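Local structure of salmonella plasmid virulence: SpvB (Salmonella typhimurium, 6P0X) at residues Arg58-His62 / Gly63-Tyr67; Thr220-Ala223 / Asp224-Trp228. The protein probably transfers ADP-ribose from NAD+ to an arginine of host actin as a secreted virulence toxin, of which this chain is the N-terminal domain. All coordinates share one frame; numbering follows the deposited sequence.

Interaction 1: residues Arg58-His62 / Gly63-Tyr67; sequences RRTSH and GVPQY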
# COMPACT_ATOMS: atom_id res chain seq x y z
N ARG A 58 0.82 4.30 13.36
CA ARG A 58 1.10 4.78 14.71
C ARG A 58 1.05 6.30 14.73
O ARG A 58 1.50 6.96 13.79
CB ARG A 58 2.47 4.29 15.18
CG ARG A 58 2.55 2.79 15.37
CD ARG A 58 3.85 2.40 16.05
NE ARG A 58 4.02 0.95 16.09
CZ ARG A 58 3.78 0.19 17.15
NH1 ARG A 58 3.38 0.75 18.29
NH2 ARG A 58 3.95 -1.12 17.08
N ARG A 59 0.48 6.84 15.80
CA ARG A 59 0.37 8.29 15.93
C ARG A 59 1.74 8.91 16.18
O ARG A 59 2.60 8.33 16.84
CB ARG A 59 -0.58 8.63 17.08
CG ARG A 59 -1.10 10.04 17.06
CD ARG A 59 -1.90 10.35 18.31
NE ARG A 59 -2.57 11.64 18.22
CZ ARG A 59 -3.38 12.13 19.15
NH1 ARG A 59 -3.62 11.45 20.27
NH2 ARG A 59 -3.95 13.32 18.97
N THR A 60 1.93 10.12 15.64
CA THR A 60 3.15 10.88 15.88
C THR A 60 2.91 12.27 16.45
O THR A 60 3.86 12.88 16.96
CB THR A 60 3.97 11.04 14.59
OG1 THR A 60 3.20 11.73 13.60
CG2 THR A 60 4.39 9.68 14.05
N SER A 61 1.68 12.79 16.39
CA SER A 61 1.41 14.16 16.80
C SER A 61 1.82 14.42 18.25
O SER A 61 2.27 15.52 18.59
CB SER A 61 -0.06 14.49 16.59
OG SER A 61 -0.89 13.71 17.43
N HIS A 62 1.66 13.42 19.13
CA HIS A 62 2.03 13.55 20.53
C HIS A 62 3.38 12.91 20.83
O HIS A 62 3.59 12.40 21.93
CB HIS A 62 0.95 12.94 21.43
CG HIS A 62 -0.31 13.74 21.50
ND1 HIS A 62 -0.84 14.40 20.41
CD2 HIS A 62 -1.14 14.00 22.54
CE1 HIS A 62 -1.95 15.03 20.77
NE2 HIS A 62 -2.15 14.80 22.05
N GLY A 63 4.31 12.97 19.89
CA GLY A 63 5.64 12.44 20.05
C GLY A 63 5.87 11.18 19.23
O GLY A 63 4.93 10.46 18.87
N VAL A 64 7.14 10.93 18.94
CA VAL A 64 7.53 9.75 18.17
C VAL A 64 7.09 8.49 18.90
O VAL A 64 7.30 8.38 20.12
CB VAL A 64 9.05 9.74 17.93
CG1 VAL A 64 9.50 8.40 17.38
CG2 VAL A 64 9.45 10.87 17.00
N PRO A 65 6.48 7.51 18.23
CA PRO A 65 6.11 6.27 18.92
C PRO A 65 7.34 5.58 19.48
O PRO A 65 8.43 5.66 18.92
CB PRO A 65 5.44 5.43 17.83
CG PRO A 65 5.91 6.02 16.53
CD PRO A 65 6.09 7.49 16.81
N GLN A 66 7.16 4.91 20.62
CA GLN A 66 8.23 4.17 21.27
C GLN A 66 8.17 2.68 20.96
O GLN A 66 9.06 1.94 21.38
CB GLN A 66 8.19 4.42 22.79
CG GLN A 66 8.19 5.91 23.12
CD GLN A 66 9.57 6.55 23.01
OE1 GLN A 66 10.59 5.86 22.96
NE2 GLN A 66 9.60 7.87 22.86
N TYR A 67 7.15 2.24 20.22
CA TYR A 67 6.99 0.85 19.81
C TYR A 67 6.89 -0.06 21.04
O TYR A 67 7.67 -1.00 21.24
CB TYR A 67 8.14 0.44 18.87
CG TYR A 67 8.16 1.33 17.64
CD1 TYR A 67 7.32 1.08 16.56
CD2 TYR A 67 8.98 2.45 17.60
CE1 TYR A 67 7.32 1.90 15.45
CE2 TYR A 67 8.99 3.28 16.49
CZ TYR A 67 8.16 3.00 15.42
OH TYR A 67 8.16 3.83 14.32
O HOH W 1 2.03 10.60 19.13
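R58 and Y67 meet where the two arms of the loop between strands 55-58 and 73-74 come back together, and the aromatic and apolar contacts lie at this end. R58 NE is 3.3 Å from Y67 CD1, an atom that sits over one face of the guanidinium, offset toward its rim; the two planes are 60° apart, an oblique crossing and not a parallel stack. The R58 chain, extended from CG to NE, also brings CD alongside the ring, 3.6 Å from Y67 CE1. P65 lines the inner side of the second arm: its CB is 3.9 Å from R58 CD, and its CD lies 3.9 Å from T60 CG2, with the P65 and T60 side chains side by side and pointing the same way.

Backbone bonds close the far end. A type I beta turn runs from T60 to G63, where G63 N donates to T60 O at 3.0 Å; the N-H...O angle of 139° and a donor well above the carbonyl plane make this a bent bond. One water accepts weakly from H62 N and donates to G63 O at 2.9 Å, bridging the turn. G63, with phi at 108°, takes a conformation in which a beta carbon would collide with the preceding carbonyl oxygen.

Polar side chains flank the turn. S61 OG receives a weak hydrogen bond from R59 NE and shares another with H62 ND1, while the H62 ring lies against one guanidinium face of R59.

Outside the loop, R58 pairs with D71 and bonds T166 O, R59 pairs with E72, and Y67 OH bonds Y276 O. The chemistry thus differs between the ends: several polar bonds tie the base to D71 and strand 165-175, while the turn is exposed and water-bridged.

Interaction 2: residues Thr220-Ala223 / Asp224-Trp228; sequences TPAA and DLYLW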
# COMPACT_ATOMS: atom_id res chain seq x y z
N THR A 220 -11.48 -17.47 -10.11
CA THR A 220 -12.51 -18.21 -9.41
C THR A 220 -12.71 -17.65 -8.00
O THR A 220 -11.74 -17.26 -7.34
CB THR A 220 -12.16 -19.70 -9.32
OG1 THR A 220 -10.88 -19.86 -8.70
CG2 THR A 220 -12.12 -20.32 -10.71
N PRO A 221 -13.95 -17.60 -7.52
CA PRO A 221 -14.21 -17.02 -6.20
C PRO A 221 -13.60 -17.84 -5.08
O PRO A 221 -13.54 -19.07 -5.13
CB PRO A 221 -15.74 -17.01 -6.11
CG PRO A 221 -16.22 -17.12 -7.52
CD PRO A 221 -15.20 -17.96 -8.22
N ALA A 222 -13.14 -17.13 -4.05
CA ALA A 222 -12.60 -17.75 -2.85
C ALA A 222 -13.02 -16.93 -1.64
O ALA A 222 -12.81 -15.71 -1.61
CB ALA A 222 -11.07 -17.85 -2.91
N ALA A 223 -13.61 -17.59 -0.65
CA ALA A 223 -14.17 -16.88 0.50
C ALA A 223 -13.08 -16.39 1.45
O ALA A 223 -13.20 -15.29 2.01
CB ALA A 223 -15.16 -17.78 1.24
N ASP A 224 -12.02 -17.16 1.63
CA ASP A 224 -10.98 -16.83 2.59
C ASP A 224 -9.92 -15.93 1.96
O ASP A 224 -9.60 -16.07 0.78
CB ASP A 224 -10.30 -18.10 3.12
CG ASP A 224 -11.28 -19.06 3.77
OD1 ASP A 224 -12.15 -18.60 4.53
OD2 ASP A 224 -11.16 -20.27 3.52
N LEU A 225 -9.39 -15.01 2.76
CA LEU A 225 -8.27 -14.19 2.31
C LEU A 225 -7.08 -15.09 2.01
O LEU A 225 -6.71 -15.94 2.82
CB LEU A 225 -7.91 -13.16 3.37
CG LEU A 225 -8.89 -12.01 3.62
CD1 LEU A 225 -8.71 -11.47 5.02
CD2 LEU A 225 -8.68 -10.91 2.60
N TYR A 226 -6.48 -14.91 0.83
CA TYR A 226 -5.34 -15.74 0.44
C TYR A 226 -4.19 -15.61 1.43
O TYR A 226 -3.50 -16.59 1.71
CB TYR A 226 -4.87 -15.37 -0.96
CG TYR A 226 -5.92 -15.43 -2.05
CD1 TYR A 226 -6.62 -16.61 -2.30
CD2 TYR A 226 -6.19 -14.32 -2.84
CE1 TYR A 226 -7.58 -16.66 -3.30
CE2 TYR A 226 -7.14 -14.37 -3.84
CZ TYR A 226 -7.84 -15.54 -4.07
OH TYR A 226 -8.78 -15.58 -5.07
N LEU A 227 -3.98 -14.41 1.97
CA LEU A 227 -2.82 -14.17 2.81
C LEU A 227 -2.94 -14.83 4.18
O LEU A 227 -1.97 -14.81 4.94
CB LEU A 227 -2.60 -12.66 2.98
CG LEU A 227 -2.19 -11.94 1.69
CD1 LEU A 227 -2.08 -10.44 1.93
CD2 LEU A 227 -0.90 -12.51 1.14
N TRP A 228 -4.09 -15.42 4.50
CA TRP A 228 -4.17 -16.29 5.68
C TRP A 228 -3.24 -17.49 5.52
O TRP A 228 -2.59 -17.91 6.49
CB TRP A 228 -5.60 -16.78 5.90
CG TRP A 228 -6.59 -15.79 6.47
CD1 TRP A 228 -7.86 -15.56 6.01
CD2 TRP A 228 -6.41 -14.93 7.61
NE1 TRP A 228 -8.47 -14.61 6.78
CE2 TRP A 228 -7.61 -14.21 7.77
CE3 TRP A 228 -5.36 -14.70 8.50
CZ2 TRP A 228 -7.79 -13.27 8.78
CZ3 TRP A 228 -5.54 -13.77 9.51
CH2 TRP A 228 -6.75 -13.06 9.64
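The connection between strands 215-218 and 237-244 bends at the surface of this beta-rich domain, and within that bend A222 packs against the ring of Y226 four residues later. The methyl group does the touching: A222 CB lies 3.7 Å from Y226 CE1 and 3.9 Å from Y226 OH, so it sits beside the phenol end of the ring. Its approach to the ring is oblique. Y226 CG stands anti to the carbonyl carbon (chi1 -55°), which sends the ring back along the incoming chain. The hydroxyl consequently ends near the start of the bend, with Y226 OH 4.1 Å from T220 O, a proximity too long to count as a bond; T220 O instead accepts a hydrogen bond from N218 ND2.

A223 and D224 make the bend itself. Their contacts are those of chain neighbours: A223 CB lies 3.2 Å from D224 N, and D224 CB is 3.7 Å from A223 C. After D224 the chain enters a short turn in which residues 226-228 have helical backbone angles, and W228 N donates to L225 O at 3.2 Å.

The surroundings hold both arms. H181 NE2 bonds A222 O, and the H181 ring stacks with Y226; the carboxylate of E173 accepts from the amides of Y226 and L227, one oxygen to each. L225 packs on strands 135-140, 146-149 and 165-175, whereas W228 stacks with Y99.

Between the two segments the side-chain contact is thus apolar, a methyl group against an aromatic ring. Polar ties to the bend include H181, E173 and the backbone of G179, and the paired amide bonds to one carboxylate would probably stabilise its negative charge. Hydrogen bonds and apolar packing therefore join the bend to the neighbouring strands, alongside its own methyl-ring contact.

How the interactions relate
Interaction 1 comes first along the chain and closes before interaction 2 opens. Their centres are 34 Å apart and their nearest atoms about 18 Å, so they do not touch. Each lies in a loop: residues 58-67 link strand 55-58 to strand 73-74, and the loop holding residues 220-228 follows strand 215-218 and precedes strand 237-244. Both belong to the same SpvB family region. Strand 165-175 gives them a common neighbour: R58 and Y67 contact its earlier residues, such as A167, whereas L225 and L227 reach later ones, including E173 and E172. The two loops are therefore separate peripheral elements of the N-terminal domain, packed at different levels along strand 165-175, which a bulge or short loop interrupts.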